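Local coordinates for putative p22 protein (Leishmania major, PDB 1YQF), which is of unknown function but belongs to the MAM33 family, as a sequence homologue of human p32, and probably assembles as a trimer, at the interface of chains A and B. Sequence-based numbering; all coordinates share one arbitrary frame. Chains: chain A/B, hypothetical protein Lmaj011689.

The interface of chains A and B. Residues chain A 194, 197-198, 201; chain B 104-105, 123-124.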
loop_
_atom_site.group_PDB
_atom_site.type_symbol
_atom_site.label_atom_id
_atom_site.label_comp_id
_atom_site.label_asym_id
_atom_site.label_seq_id
_atom_site.Cartn_x
_atom_site.Cartn_y
_atom_site.Cartn_z
ATOM N N TRP A 194 -22.638 -13.125 -3.324
ATOM C CA TRP A 194 -22.791 -11.683 -3.169
ATOM C C TRP A 194 -24.229 -11.244 -3.470
ATOM O O TRP A 194 -24.774 -10.381 -2.788
ATOM C CB TRP A 194 -21.790 -10.984 -4.095
ATOM C CG TRP A 194 -21.738 -9.491 -4.036
ATOM C CD1 TRP A 194 -20.946 -8.731 -3.224
ATOM C CD2 TRP A 194 -22.457 -8.572 -4.866
ATOM N NE1 TRP A 194 -21.146 -7.395 -3.481
ATOM C CE2 TRP A 194 -22.070 -7.269 -4.485
ATOM C CE3 TRP A 194 -23.403 -8.714 -5.889
ATOM C CZ2 TRP A 194 -22.591 -6.125 -5.089
ATOM C CZ3 TRP A 194 -23.918 -7.572 -6.491
ATOM C CH2 TRP A 194 -23.512 -6.295 -6.085
ATOM N N THR A 197 -26.498 -12.331 -0.602
ATOM C CA THR A 197 -26.238 -11.521 0.583
ATOM C C THR A 197 -26.848 -10.129 0.468
ATOM O O THR A 197 -27.366 -9.598 1.445
ATOM C CB THR A 197 -24.727 -11.414 0.824
ATOM O OG1 THR A 197 -24.187 -12.720 1.066
ATOM C CG2 THR A 197 -24.415 -10.629 2.102
ATOM N N MET A 198 -26.776 -9.538 -0.723
ATOM C CA MET A 198 -27.386 -8.234 -0.952
ATOM C C MET A 198 -28.904 -8.359 -0.916
ATOM O O MET A 198 -29.597 -7.447 -0.470
ATOM C CB MET A 198 -26.958 -7.650 -2.295
ATOM C CG MET A 198 -27.617 -6.313 -2.585
ATOM S SD MET A 198 -27.086 -5.599 -4.113
ATOM C CE MET A 198 -25.652 -4.698 -3.561
ATOM N N PHE A 201 -29.991 -8.393 2.487
ATOM C CA PHE A 201 -29.894 -7.008 2.934
ATOM C C PHE A 201 -31.127 -6.191 2.569
ATOM O O PHE A 201 -31.567 -5.340 3.341
ATOM C CB PHE A 201 -28.657 -6.348 2.321
ATOM C CG PHE A 201 -27.869 -5.550 3.293
ATOM C CD1 PHE A 201 -26.999 -6.179 4.168
ATOM C CD2 PHE A 201 -28.004 -4.171 3.352
ATOM C CE1 PHE A 201 -26.270 -5.448 5.076
ATOM C CE2 PHE A 201 -27.269 -3.434 4.262
ATOM C CZ PHE A 201 -26.403 -4.078 5.124
ATOM N N GLN B 104 -24.853 -7.523 9.862
ATOM C CA GLN B 104 -24.636 -7.421 8.421
ATOM C C GLN B 104 -24.299 -5.993 8.012
ATOM O O GLN B 104 -25.069 -5.075 8.271
ATOM C CB GLN B 104 -25.891 -7.873 7.664
ATOM C CG GLN B 104 -26.235 -9.347 7.806
ATOM C CD GLN B 104 -25.172 -10.253 7.205
ATOM O OE1 GLN B 104 -24.204 -10.608 7.882
ATOM N NE2 GLN B 104 -25.347 -10.623 5.935
ATOM N N THR B 105 -23.149 -5.821 7.369
ATOM C CA THR B 105 -22.672 -4.506 6.968
ATOM C C THR B 105 -22.355 -4.480 5.482
ATOM O O THR B 105 -21.567 -5.286 5.000
ATOM C CB THR B 105 -21.412 -4.131 7.768
ATOM O OG1 THR B 105 -21.726 -4.077 9.165
ATOM C CG2 THR B 105 -20.942 -2.714 7.428
ATOM N N ARG B 123 -19.279 -4.245 -1.260
ATOM C CA ARG B 123 -18.904 -5.489 -0.600
ATOM C C ARG B 123 -19.661 -5.675 0.717
ATOM O O ARG B 123 -20.464 -4.826 1.107
ATOM C CB ARG B 123 -17.393 -5.525 -0.366
ATOM C CG ARG B 123 -16.833 -4.359 0.435
ATOM C CD ARG B 123 -15.318 -4.320 0.425
ATOM N NE ARG B 123 -14.780 -5.561 0.974
ATOM C CZ ARG B 123 -13.494 -5.839 1.120
ATOM N NH1 ARG B 123 -12.560 -4.964 0.758
ATOM N NH2 ARG B 123 -13.144 -7.010 1.636
ATOM N N PHE B 124 -19.406 -6.796 1.390
ATOM C CA PHE B 124 -20.138 -7.163 2.600
ATOM C C PHE B 124 -19.250 -7.785 3.666
ATOM O O PHE B 124 -18.189 -8.337 3.377
ATOM C CB PHE B 124 -21.260 -8.146 2.265
ATOM C CG PHE B 124 -22.405 -7.528 1.518
ATOM C CD1 PHE B 124 -23.366 -6.780 2.187
ATOM C CD2 PHE B 124 -22.524 -7.696 0.146
ATOM C CE1 PHE B 124 -24.424 -6.214 1.497
ATOM C CE2 PHE B 124 -23.579 -7.134 -0.549
ATOM C CZ PHE B 124 -24.529 -6.392 0.123
#
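The backbone carbonyl O of B:Gln104 meets the rim of the A:Phe201 ring, 3.4 Å from CE1. This polar-to-aromatic contact lies in a largely hydrophobic patch of the interface of a p32-like MAM33 protein, where the C-terminal helix 173-202 of one chain crosses the sheet of the next. Human p32 is a trimer, and the deposited assembly holds three copies, so the interface is likely to be the native one. The carbonyl carbon of B:Gln104 lies at the edge of the A:Phe201 ring, in its plane. The CB of B:Gln104 also touches CE1 of A:Phe201, at 3.6 Å.

B:Phe124, from strand 117-125, is the main wedge. Its CG is beside the backbone N and opposite the carbonyl carbon (chi1 -71°), and the ring runs on to the helix between A:Trp194 and A:Phe201. The CZ end reaches the helix backbone, 3.6 Å from CA of A:Met198, and CB of that residue packs beside it. On one side, CE2 sits over a face of the indole, 3.8 Å from NE1 of A:Trp194. The five-membered ring and the phenyl plane are 62° apart, an edge-to-face pair. On the other side, CE1 stands over a face of A:Phe201, 3.7 Å from CD1. The planes of A:Phe201 and B:Phe124 are 55° apart, again edge to face. Packing against the helix and both aromatic neighbours probably limits rotation of the B:Phe124 ring.

The methyl CG2 of A:Thr197 lies over one face of the B:Phe124 ring, toward the rim, 3.7 Å from CG. CG2 is the branch opposite the backbone N, which leaves OG1 beside that N. The same methyl lies 3.9 Å from the amide NE2 of B:Gln104.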